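Local coordinates for uncharacterized protein (Deinococcus radiodurans, PDB 3M33) that is of unknown function but carries a methyltransferase-type domain and may transfer methyl groups, at residues A[122-132]-A[149-159]; A[45-56]-A[111-121]. One frame throughout, in Å; residues are numbered along the deposited sequence.

How the contacts relate
Both contacts belong to the Rossmann-like sheet domain and follow one another along the chain: strand 112-118, the second half of contact 2, runs on through Pro121 into the residues that open contact 1. Their centres lie about 14 Å apart. Contact 2 pairs two neighbouring parallel strands inside the mixed sheet, while contact 1 packs helix 149-156 against 122-132, which covers one side of that sheet. The two meet directly where Leu128 CD2 rests on Ile115 CG1, at 3.8 Å, and where Leu131 CD1 touches Leu53 CD2. Strand pairing and helical layer are thus joined by apolar packing and a probable hydrogen bond from Phe112 N to Leu131 O, an arrangement consistent with the family's methyltransferase fold.

Contact 1: residues A[122-132]-A[149-159]; sequences TSVILRLPELA and EVPERLAAVGW. With SO4 (sulfate ion), chain G.
Helix 149-156 packs against segment 122-132 as part of the layer on one side of the Rossmann-like sheet, with Ile125 at the middle of the apolar contact. Its CG2 branch lies against the backbone of helix 149-156, 3.5 Å from Arg153 C, and reaches Leu154 CD2 and Val157 CG2 as well. The other branch, with CG1 beside the backbone N (chi1 -70°), carries CD1 to Val150 CG1. Farther along, Leu128 lays CD1 over one face of the Trp159 indole, 3.7 Å from the centroid of its six-membered ring, while Ala132 CB meets the edge at Trp159 CZ2, 3.5 Å away. The helix ends just before this tryptophan in a Schellman motif with Gly158 as C-prime.

At the opposite end Arg153 stretches out from CG to NE across Leu126, bringing NH1 to 2.7 Å from Thr122 OG1. A sulfate, probably from the crystallisation liquor, sits beside them, held at O1 by Thr122 N (2.7 Å) and OG1, and at O3 by Ser123 N and OG. Beneath the apolar middle lies the sheet: Ile125 and Trp159 touch Phe138 of strand 136-142, and Leu154 touches Val213 and Ala215 of strand 204-216.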
loop_
_atom_site.group_PDB
_atom_site.type_symbol
_atom_site.label_atom_id
_atom_site.label_comp_id
_atom_site.label_asym_id
_atom_site.label_seq_id
_atom_site.Cartn_x
_atom_site.Cartn_y
_atom_site.Cartn_z
ATOM N N THR A 122 -6.317 2.926 -5.883
ATOM C CA THR A 122 -7.661 2.675 -5.367
ATOM C C THR A 122 -8.656 2.630 -6.515
ATOM O O THR A 122 -9.817 2.264 -6.323
ATOM C CB THR A 122 -8.129 3.741 -4.343
ATOM O OG1 THR A 122 -8.348 4.986 -5.014
ATOM C CG2 THR A 122 -7.102 3.924 -3.235
ATOM N N SER A 123 -8.204 2.991 -7.712
ATOM C CA SER A 123 -9.079 2.917 -8.883
ATOM C C SER A 123 -9.395 1.467 -9.206
ATOM O O SER A 123 -10.390 1.190 -9.866
ATOM C CB SER A 123 -8.461 3.598 -10.107
ATOM O OG SER A 123 -7.349 2.862 -10.577
ATOM N N VAL A 124 -8.562 0.543 -8.725
ATOM C CA VAL A 124 -8.797 -0.870 -8.999
ATOM C C VAL A 124 -10.163 -1.293 -8.441
ATOM O O VAL A 124 -10.758 -2.254 -8.908
ATOM C CB VAL A 124 -7.694 -1.773 -8.423
ATOM C CG1 VAL A 124 -7.644 -1.668 -6.895
ATOM C CG2 VAL A 124 -7.938 -3.200 -8.823
ATOM N N ILE A 125 -10.659 -0.555 -7.449
ATOM C CA ILE A 125 -11.952 -0.856 -6.836
ATOM C C ILE A 125 -13.041 -0.855 -7.901
ATOM O O ILE A 125 -13.932 -1.696 -7.900
ATOM C CB ILE A 125 -12.292 0.160 -5.716
ATOM C CG1 ILE A 125 -11.371 -0.060 -4.507
ATOM C CG2 ILE A 125 -13.756 0.021 -5.270
ATOM C CD1 ILE A 125 -11.456 1.037 -3.455
ATOM N N LEU A 126 -12.944 0.078 -8.837
ATOM C CA LEU A 126 -13.964 0.223 -9.858
ATOM C C LEU A 126 -13.893 -0.903 -10.894
ATOM O O LEU A 126 -14.827 -1.093 -11.660
ATOM C CB LEU A 126 -13.869 1.604 -10.505
ATOM C CG LEU A 126 -14.157 2.739 -9.523
ATOM C CD1 LEU A 126 -13.909 4.118 -10.157
ATOM C CD2 LEU A 126 -15.590 2.622 -9.010
ATOM N N ARG A 127 -12.804 -1.671 -10.893
ATOM C CA ARG A 127 -12.709 -2.839 -11.773
ATOM C C ARG A 127 -13.074 -4.152 -11.063
ATOM O O ARG A 127 -12.991 -5.237 -11.663
ATOM C CB ARG A 127 -11.301 -2.952 -12.375
ATOM C CG ARG A 127 -10.733 -1.642 -12.901
ATOM C CD ARG A 127 -11.623 -1.076 -14.013
ATOM N NE ARG A 127 -11.639 -1.958 -15.178
ATOM C CZ ARG A 127 -10.725 -1.919 -16.144
ATOM N NH1 ARG A 127 -9.744 -1.025 -16.084
ATOM N NH2 ARG A 127 -10.802 -2.754 -17.176
ATOM N N LEU A 128 -13.482 -4.070 -9.796
ATOM C CA LEU A 128 -13.807 -5.291 -9.033
ATOM C C LEU A 128 -14.843 -6.207 -9.712
ATOM O O LEU A 128 -14.701 -7.433 -9.688
ATOM C CB LEU A 128 -14.197 -4.967 -7.578
ATOM C CG LEU A 128 -13.020 -4.576 -6.680
ATOM C CD1 LEU A 128 -13.473 -4.110 -5.303
ATOM C CD2 LEU A 128 -12.061 -5.736 -6.570
ATOM N N PRO A 129 -15.889 -5.619 -10.321
ATOM C CA PRO A 129 -16.833 -6.469 -11.055
ATOM C C PRO A 129 -16.150 -7.311 -12.136
ATOM O O PRO A 129 -16.615 -8.411 -12.425
ATOM C CB PRO A 129 -17.797 -5.458 -11.698
ATOM C CG PRO A 129 -17.750 -4.258 -10.778
ATOM C CD PRO A 129 -16.292 -4.201 -10.323
ATOM N N GLU A 130 -15.061 -6.825 -12.723
ATOM C CA GLU A 130 -14.355 -7.616 -13.743
ATOM C C GLU A 130 -13.288 -8.549 -13.158
ATOM O O GLU A 130 -12.843 -9.485 -13.827
ATOM C CB GLU A 130 -13.702 -6.705 -14.781
ATOM C CG GLU A 130 -14.632 -5.640 -15.333
ATOM C CD GLU A 130 -13.878 -4.459 -15.923
ATOM O OE1 GLU A 130 -14.112 -3.317 -15.460
ATOM O OE2 GLU A 130 -13.049 -4.682 -16.839
ATOM N N LEU A 131 -12.882 -8.300 -11.914
ATOM C CA LEU A 131 -11.714 -8.977 -11.356
ATOM C C LEU A 131 -12.049 -10.031 -10.306
ATOM O O LEU A 131 -11.309 -11.000 -10.140
ATOM C CB LEU A 131 -10.748 -7.955 -10.748
ATOM C CG LEU A 131 -10.081 -6.987 -11.715
ATOM C CD1 LEU A 131 -9.294 -5.972 -10.947
ATOM C CD2 LEU A 131 -9.179 -7.751 -12.665
ATOM N N ALA A 132 -13.158 -9.840 -9.599
ATOM C CA ALA A 132 -13.459 -10.647 -8.419
ATOM C C ALA A 132 -14.322 -11.878 -8.672
ATOM O O ALA A 132 -15.354 -11.805 -9.333
ATOM C CB ALA A 132 -14.101 -9.773 -7.331
ATOM N N GLU A 149 -12.199 8.156 -0.771
ATOM C CA GLU A 149 -12.512 7.532 -2.056
ATOM C C GLU A 149 -12.730 6.032 -1.971
ATOM O O GLU A 149 -13.422 5.460 -2.813
ATOM C CB GLU A 149 -11.414 7.783 -3.084
ATOM C CG GLU A 149 -10.810 9.142 -3.004
ATOM C CD GLU A 149 -9.555 9.125 -2.176
ATOM O OE1 GLU A 149 -8.569 8.494 -2.637
ATOM O OE2 GLU A 149 -9.567 9.729 -1.076
ATOM N N VAL A 150 -12.124 5.387 -0.981
ATOM C CA VAL A 150 -12.197 3.923 -0.921
ATOM C C VAL A 150 -13.624 3.465 -0.600
ATOM O O VAL A 150 -14.226 2.719 -1.369
ATOM C CB VAL A 150 -11.139 3.329 0.048
ATOM C CG1 VAL A 150 -11.505 1.890 0.452
ATOM C CG2 VAL A 150 -9.749 3.397 -0.602
ATOM N N PRO A 151 -14.184 3.939 0.522
ATOM C CA PRO A 151 -15.595 3.643 0.811
ATOM C C PRO A 151 -16.540 4.115 -0.303
ATOM O O PRO A 151 -17.456 3.370 -0.649
ATOM C CB PRO A 151 -15.857 4.415 2.113
ATOM C CG PRO A 151 -14.506 4.481 2.770
ATOM C CD PRO A 151 -13.534 4.661 1.628
ATOM N N GLU A 152 -16.323 5.314 -0.850
ATOM C CA GLU A 152 -17.155 5.814 -1.957
ATOM C C GLU A 152 -17.079 4.888 -3.161
ATOM O O GLU A 152 -18.103 4.535 -3.763
ATOM C CB GLU A 152 -16.718 7.220 -2.390
ATOM C CG GLU A 152 -16.854 8.306 -1.315
ATOM C CD GLU A 152 -16.113 9.596 -1.675
ATOM O OE1 GLU A 152 -15.474 9.637 -2.752
ATOM O OE2 GLU A 152 -16.162 10.564 -0.875
ATOM N N ARG A 153 -15.869 4.488 -3.536
ATOM C CA ARG A 153 -15.745 3.635 -4.718
ATOM C C ARG A 153 -16.323 2.248 -4.477
ATOM O O ARG A 153 -16.928 1.666 -5.369
ATOM C CB ARG A 153 -14.307 3.579 -5.217
ATOM C CG ARG A 153 -13.950 4.819 -6.002
ATOM C CD ARG A 153 -12.467 5.014 -6.139
ATOM N NE ARG A 153 -12.203 6.127 -7.037
ATOM C CZ ARG A 153 -10.995 6.489 -7.451
ATOM N NH1 ARG A 153 -9.924 5.829 -7.028
ATOM N NH2 ARG A 153 -10.861 7.516 -8.288
ATOM N N LEU A 154 -16.184 1.740 -3.258
ATOM C CA LEU A 154 -16.757 0.437 -2.931
ATOM C C LEU A 154 -18.295 0.515 -2.947
ATOM O O LEU A 154 -18.960 -0.412 -3.415
ATOM C CB LEU A 154 -16.231 -0.082 -1.583
ATOM C CG LEU A 154 -14.780 -0.595 -1.536
ATOM C CD1 LEU A 154 -14.298 -0.634 -0.109
ATOM C CD2 LEU A 154 -14.651 -1.974 -2.162
ATOM N N ALA A 155 -18.856 1.607 -2.425
ATOM C CA ALA A 155 -20.310 1.817 -2.535
ATOM C C ALA A 155 -20.717 1.817 -4.007
ATOM O O ALA A 155 -21.693 1.181 -4.397
ATOM C CB ALA A 155 -20.751 3.133 -1.856
ATOM N N ALA A 156 -19.947 2.515 -4.830
ATOM C CA ALA A 156 -20.290 2.636 -6.244
ATOM C C ALA A 156 -20.361 1.293 -6.985
ATOM O O ALA A 156 -21.103 1.164 -7.954
ATOM C CB ALA A 156 -19.339 3.610 -6.953
ATOM N N VAL A 157 -19.602 0.290 -6.549
ATOM C CA VAL A 157 -19.699 -1.016 -7.202
ATOM C C VAL A 157 -20.521 -2.013 -6.389
ATOM O O VAL A 157 -20.501 -3.208 -6.665
ATOM C CB VAL A 157 -18.317 -1.629 -7.549
ATOM C CG1 VAL A 157 -17.633 -0.833 -8.658
ATOM C CG2 VAL A 157 -17.429 -1.727 -6.308
ATOM N N GLY A 158 -21.245 -1.517 -5.392
ATOM C CA GLY A 158 -22.113 -2.365 -4.585
ATOM C C GLY A 158 -21.392 -3.361 -3.685
ATOM O O GLY A 158 -21.890 -4.465 -3.458
ATOM N N TRP A 159 -20.226 -2.975 -3.171
ATOM C CA TRP A 159 -19.483 -3.811 -2.227
ATOM C C TRP A 159 -19.695 -3.360 -0.777
ATOM O O TRP A 159 -19.908 -2.179 -0.522
ATOM C CB TRP A 159 -17.986 -3.812 -2.581
ATOM C CG TRP A 159 -17.657 -4.795 -3.669
ATOM C CD1 TRP A 159 -18.323 -4.956 -4.856
ATOM C CD2 TRP A 159 -16.603 -5.767 -3.667
ATOM N NE1 TRP A 159 -17.751 -5.966 -5.583
ATOM C CE2 TRP A 159 -16.692 -6.480 -4.880
ATOM C CE3 TRP A 159 -15.594 -6.108 -2.755
ATOM C CZ2 TRP A 159 -15.809 -7.507 -5.208
ATOM C CZ3 TRP A 159 -14.726 -7.130 -3.076
ATOM C CH2 TRP A 159 -14.836 -7.818 -4.292
HETATM S S SO4 G . -5.598 5.175 -8.433
HETATM O O1 SO4 G . -6.111 5.291 -7.070
HETATM O O2 SO4 G . -4.200 5.587 -8.474
HETATM O O3 SO4 G . -5.677 3.797 -8.901
HETATM O O4 SO4 G . -6.392 6.038 -9.308
#

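Contact 2: residues A[45-56]-A[111-121]. With SO4 (sulfate ion), chain J; SO4 (sulfate ion), chain F.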
loop_
_atom_site.group_PDB
_atom_site.type_symbol
_atom_site.label_atom_id
_atom_site.label_comp_id
_atom_site.label_asym_id
_atom_site.label_seq_id
_atom_site.Cartn_x
_atom_site.Cartn_y
_atom_site.Cartn_z
ATOM N N LEU A 45 -6.403 -14.129 5.556
ATOM C CA LEU A 45 -7.142 -14.317 4.302
ATOM C C LEU A 45 -6.478 -15.243 3.265
ATOM O O LEU A 45 -7.083 -15.559 2.242
ATOM C CB LEU A 45 -7.386 -12.962 3.648
ATOM C CG LEU A 45 -8.417 -12.070 4.354
ATOM C CD1 LEU A 45 -8.099 -10.610 4.069
ATOM C CD2 LEU A 45 -9.836 -12.427 3.911
ATOM N N LEU A 46 -5.242 -15.663 3.504
ATOM C CA LEU A 46 -4.516 -16.435 2.488
ATOM C C LEU A 46 -4.593 -17.940 2.750
ATOM O O LEU A 46 -4.282 -18.395 3.845
ATOM C CB LEU A 46 -3.045 -15.999 2.430
ATOM C CG LEU A 46 -2.828 -14.540 2.000
ATOM C CD1 LEU A 46 -1.390 -14.128 2.146
ATOM C CD2 LEU A 46 -3.286 -14.371 0.571
ATOM N N THR A 47 -4.997 -18.703 1.741
ATOM C CA THR A 47 -4.973 -20.161 1.827
ATOM C C THR A 47 -4.336 -20.704 0.555
ATOM O O THR A 47 -4.229 -19.974 -0.429
ATOM C CB THR A 47 -6.394 -20.746 1.940
ATOM O OG1 THR A 47 -7.019 -20.745 0.647
ATOM C CG2 THR A 47 -7.224 -19.938 2.926
ATOM N N PRO A 48 -3.927 -21.987 0.559
ATOM C CA PRO A 48 -3.304 -22.573 -0.638
ATOM C C PRO A 48 -4.277 -22.673 -1.812
ATOM O O PRO A 48 -3.872 -23.110 -2.878
ATOM C CB PRO A 48 -2.889 -23.980 -0.180
ATOM C CG PRO A 48 -2.926 -23.947 1.312
ATOM C CD PRO A 48 -3.987 -22.953 1.674
ATOM N N GLN A 49 -5.536 -22.286 -1.620
ATOM C CA GLN A 49 -6.480 -22.206 -2.731
ATOM C C GLN A 49 -6.713 -20.766 -3.217
ATOM O O GLN A 49 -7.377 -20.556 -4.217
ATOM C CB GLN A 49 -7.826 -22.833 -2.339
ATOM C CG GLN A 49 -7.787 -24.362 -2.085
ATOM C CD GLN A 49 -7.090 -24.770 -0.774
ATOM O OE1 GLN A 49 -7.209 -24.092 0.253
ATOM N NE2 GLN A 49 -6.377 -25.898 -0.810
ATOM N N THR A 50 -6.189 -19.770 -2.509
ATOM C CA THR A 50 -6.506 -18.366 -2.829
ATOM C C THR A 50 -5.767 -17.822 -4.052
ATOM O O THR A 50 -4.543 -17.900 -4.120
ATOM C CB THR A 50 -6.163 -17.442 -1.650
ATOM O OG1 THR A 50 -6.829 -17.908 -0.468
ATOM C CG2 THR A 50 -6.579 -16.019 -1.955
ATOM N N ARG A 51 -6.517 -17.260 -5.000
ATOM C CA ARG A 51 -5.948 -16.525 -6.128
ATOM C C ARG A 51 -5.908 -15.036 -5.804
ATOM O O ARG A 51 -6.949 -14.404 -5.606
ATOM C CB ARG A 51 -6.783 -16.722 -7.398
ATOM C CG ARG A 51 -7.401 -18.106 -7.546
ATOM C CD ARG A 51 -6.470 -19.083 -8.198
ATOM N NE ARG A 51 -6.370 -18.900 -9.644
ATOM C CZ ARG A 51 -5.617 -19.662 -10.435
ATOM N NH1 ARG A 51 -4.905 -20.661 -9.916
ATOM N NH2 ARG A 51 -5.574 -19.433 -11.743
ATOM N N VAL A 52 -4.707 -14.475 -5.778
ATOM C CA VAL A 52 -4.522 -13.103 -5.344
ATOM C C VAL A 52 -4.155 -12.186 -6.505
ATOM O O VAL A 52 -3.386 -12.562 -7.389
ATOM C CB VAL A 52 -3.432 -13.011 -4.270
ATOM C CG1 VAL A 52 -3.316 -11.570 -3.748
ATOM C CG2 VAL A 52 -3.740 -13.966 -3.129
ATOM N N LEU A 53 -4.735 -10.992 -6.503
ATOM C CA LEU A 53 -4.286 -9.902 -7.354
ATOM C C LEU A 53 -3.823 -8.746 -6.474
ATOM O O LEU A 53 -4.588 -8.238 -5.641
ATOM C CB LEU A 53 -5.403 -9.429 -8.271
ATOM C CG LEU A 53 -4.996 -8.250 -9.159
ATOM C CD1 LEU A 53 -3.995 -8.712 -10.228
ATOM C CD2 LEU A 53 -6.216 -7.658 -9.821
ATOM N N GLU A 54 -2.567 -8.339 -6.648
ATOM C CA GLU A 54 -2.024 -7.214 -5.897
ATOM C C GLU A 54 -1.832 -6.011 -6.798
ATOM O O GLU A 54 -1.088 -6.075 -7.773
ATOM C CB GLU A 54 -0.686 -7.575 -5.252
ATOM C CG GLU A 54 -0.163 -6.477 -4.337
ATOM C CD GLU A 54 1.332 -6.569 -4.049
ATOM O OE1 GLU A 54 1.995 -7.541 -4.477
ATOM O OE2 GLU A 54 1.843 -5.643 -3.392
ATOM N N ALA A 55 -2.508 -4.917 -6.474
ATOM C CA ALA A 55 -2.347 -3.671 -7.219
ATOM C C ALA A 55 -1.171 -2.860 -6.678
ATOM O O ALA A 55 -1.060 -2.619 -5.467
ATOM C CB ALA A 55 -3.638 -2.841 -7.158
ATOM N N GLY A 56 -0.281 -2.451 -7.573
ATOM C CA GLY A 56 0.855 -1.614 -7.208
ATOM C C GLY A 56 1.917 -2.361 -6.428
ATOM O O GLY A 56 2.243 -1.959 -5.308
ATOM N N PRO A 111 -10.865 -14.818 -12.561
ATOM C CA PRO A 111 -11.250 -14.046 -11.376
ATOM C C PRO A 111 -10.340 -14.332 -10.188
ATOM O O PRO A 111 -9.642 -15.349 -10.172
ATOM C CB PRO A 111 -12.666 -14.559 -11.074
ATOM C CG PRO A 111 -12.760 -15.911 -11.753
ATOM C CD PRO A 111 -11.492 -16.148 -12.547
ATOM N N PHE A 112 -10.355 -13.435 -9.203
ATOM C CA PHE A 112 -9.502 -13.569 -8.029
ATOM C C PHE A 112 -10.340 -13.644 -6.751
ATOM O O PHE A 112 -11.420 -13.053 -6.674
ATOM C CB PHE A 112 -8.545 -12.374 -7.948
ATOM C CG PHE A 112 -7.598 -12.279 -9.107
ATOM C CD1 PHE A 112 -6.422 -13.031 -9.125
ATOM C CD2 PHE A 112 -7.869 -11.431 -10.173
ATOM C CE1 PHE A 112 -5.542 -12.950 -10.198
ATOM C CE2 PHE A 112 -6.986 -11.329 -11.250
ATOM C CZ PHE A 112 -5.823 -12.093 -11.270
ATOM N N GLY A 113 -9.846 -14.367 -5.748
ATOM C CA GLY A 113 -10.518 -14.421 -4.460
ATOM C C GLY A 113 -10.083 -13.298 -3.529
ATOM O O GLY A 113 -10.755 -12.982 -2.545
ATOM N N LEU A 114 -8.944 -12.689 -3.830
ATOM C CA LEU A 114 -8.462 -11.558 -3.037
ATOM C C LEU A 114 -7.827 -10.495 -3.935
ATOM O O LEU A 114 -6.992 -10.808 -4.790
ATOM C CB LEU A 114 -7.458 -12.029 -1.971
ATOM C CG LEU A 114 -6.816 -10.961 -1.084
ATOM C CD1 LEU A 114 -7.872 -10.337 -0.181
ATOM C CD2 LEU A 114 -5.693 -11.575 -0.242
ATOM N N ILE A 115 -8.227 -9.242 -3.740
ATOM C CA ILE A 115 -7.571 -8.129 -4.401
ATOM C C ILE A 115 -6.998 -7.282 -3.291
ATOM O O ILE A 115 -7.712 -6.847 -2.403
ATOM C CB ILE A 115 -8.542 -7.300 -5.265
ATOM C CG1 ILE A 115 -9.072 -8.130 -6.441
ATOM C CG2 ILE A 115 -7.862 -6.061 -5.785
ATOM C CD1 ILE A 115 -10.135 -9.130 -6.038
ATOM N N VAL A 116 -5.695 -7.068 -3.316
ATOM C CA VAL A 116 -5.054 -6.412 -2.201
ATOM C C VAL A 116 -4.237 -5.199 -2.657
ATOM O O VAL A 116 -3.687 -5.178 -3.767
ATOM C CB VAL A 116 -4.179 -7.404 -1.423
ATOM C CG1 VAL A 116 -3.051 -7.893 -2.285
ATOM C CG2 VAL A 116 -3.626 -6.746 -0.180
ATOM N N SER A 117 -4.179 -4.169 -1.817
ATOM C CA SER A 117 -3.378 -2.994 -2.146
ATOM C C SER A 117 -2.830 -2.341 -0.896
ATOM O O SER A 117 -3.597 -1.832 -0.074
ATOM C CB SER A 117 -4.227 -1.980 -2.914
ATOM O OG SER A 117 -3.505 -0.786 -3.134
ATOM N N ARG A 118 -1.508 -2.349 -0.754
ATOM C CA ARG A 118 -0.888 -1.680 0.378
ATOM C C ARG A 118 -0.491 -0.276 -0.054
ATOM O O ARG A 118 0.539 -0.090 -0.689
ATOM C CB ARG A 118 0.337 -2.454 0.890
ATOM C CG ARG A 118 0.987 -1.804 2.131
ATOM C CD ARG A 118 2.396 -2.355 2.459
ATOM N NE ARG A 118 2.402 -3.794 2.740
ATOM C CZ ARG A 118 2.221 -4.338 3.946
ATOM N NH1 ARG A 118 1.993 -3.574 5.023
ATOM N NH2 ARG A 118 2.265 -5.660 4.081
ATOM N N ARG A 119 -1.336 0.707 0.248
ATOM C CA ARG A 119 -1.053 2.102 -0.107
ATOM C C ARG A 119 -0.901 2.281 -1.616
ATOM O O ARG A 119 -0.194 3.176 -2.094
ATOM C CB ARG A 119 0.189 2.594 0.646
ATOM C CG ARG A 119 0.009 2.501 2.187
ATOM C CD ARG A 119 1.337 2.472 2.965
ATOM N NE ARG A 119 2.091 3.714 2.852
ATOM C CZ ARG A 119 3.025 4.128 3.712
ATOM N NH1 ARG A 119 3.341 3.401 4.793
ATOM N NH2 ARG A 119 3.645 5.288 3.494
ATOM N N GLY A 120 -1.572 1.417 -2.361
ATOM C CA GLY A 120 -1.463 1.399 -3.806
ATOM C C GLY A 120 -2.662 2.057 -4.450
ATOM O O GLY A 120 -3.348 2.845 -3.806
ATOM N N PRO A 121 -2.915 1.736 -5.727
ATOM C CA PRO A 121 -4.049 2.286 -6.484
ATOM C C PRO A 121 -5.380 1.989 -5.807
ATOM O O PRO A 121 -5.532 0.926 -5.187
ATOM C CB PRO A 121 -3.972 1.538 -7.825
ATOM C CG PRO A 121 -2.527 1.173 -7.972
ATOM C CD PRO A 121 -2.072 0.851 -6.554
HETATM S S SO4 J . -10.135 -17.994 -4.890
HETATM O O1 SO4 J . -10.328 -17.996 -3.433
HETATM O O2 SO4 J . -10.024 -19.370 -5.384
HETATM O O3 SO4 J . -11.278 -17.348 -5.542
HETATM O O4 SO4 J . -8.905 -17.295 -5.192
HETATM S S SO4 F . 2.316 6.522 0.135
HETATM O O1 SO4 F . 2.372 5.796 1.389
HETATM O O2 SO4 F . 3.681 6.755 -0.345
HETATM O O3 SO4 F . 1.557 5.740 -0.840
HETATM O O4 SO4 F . 1.644 7.806 0.322
HETATM O O HOH W 1 0.285 -3.079 -2.977
#
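Strands 51-55 and 114-118 run parallel, their short axes 4.7 Å apart at closest and 28° off alignment, with Val52 beside Leu114, Leu53 beside Ile115 and Glu54 beside Val116. Three bonds carry the regular pairing: Leu53 N to Leu114 O (2.8 Å), Val116 N to Leu53 O, and Ala55 N to Val116 O. Where the second strand turns its corner at Gly113, Arg51 O accepts from both Gly113 N (2.9 Å) and Leu114 N (3.2 Å).

On one side of the sheet Leu53 sets CB over the centre of the Phe112 ring, 3.6 Å from its centroid and 8° off the normal; with CG anti to the backbone N (chi1 178°), the two methyls reach past the rim, CD1 near Phe112 CZ and CD2 near CE2. Val52, Glu54, Leu114 and Val116 face the other side. Val116 CG1 lies 3.8 Å from Glu54 CB, and Leu114 CD2 meets Leu46 CD2 at about a right angle.

This parallel pair lies in the middle of a Rossmann-like sheet, and Glu54 touches residues of a possible glycine-rich GxGxxA turn, consistent with a methyltransferase-like site. Glu54 is buried: Trp73 NE1 donates to OE1, and a water lies 3.0 Å from Glu54 OE2, also close to Ala55 O, and accepts from Arg118 N. Its polar end is thus satisfied and tied through water to strand 112-118, while Arg118 spends its charge on Asp62, Glu35 and Asp39.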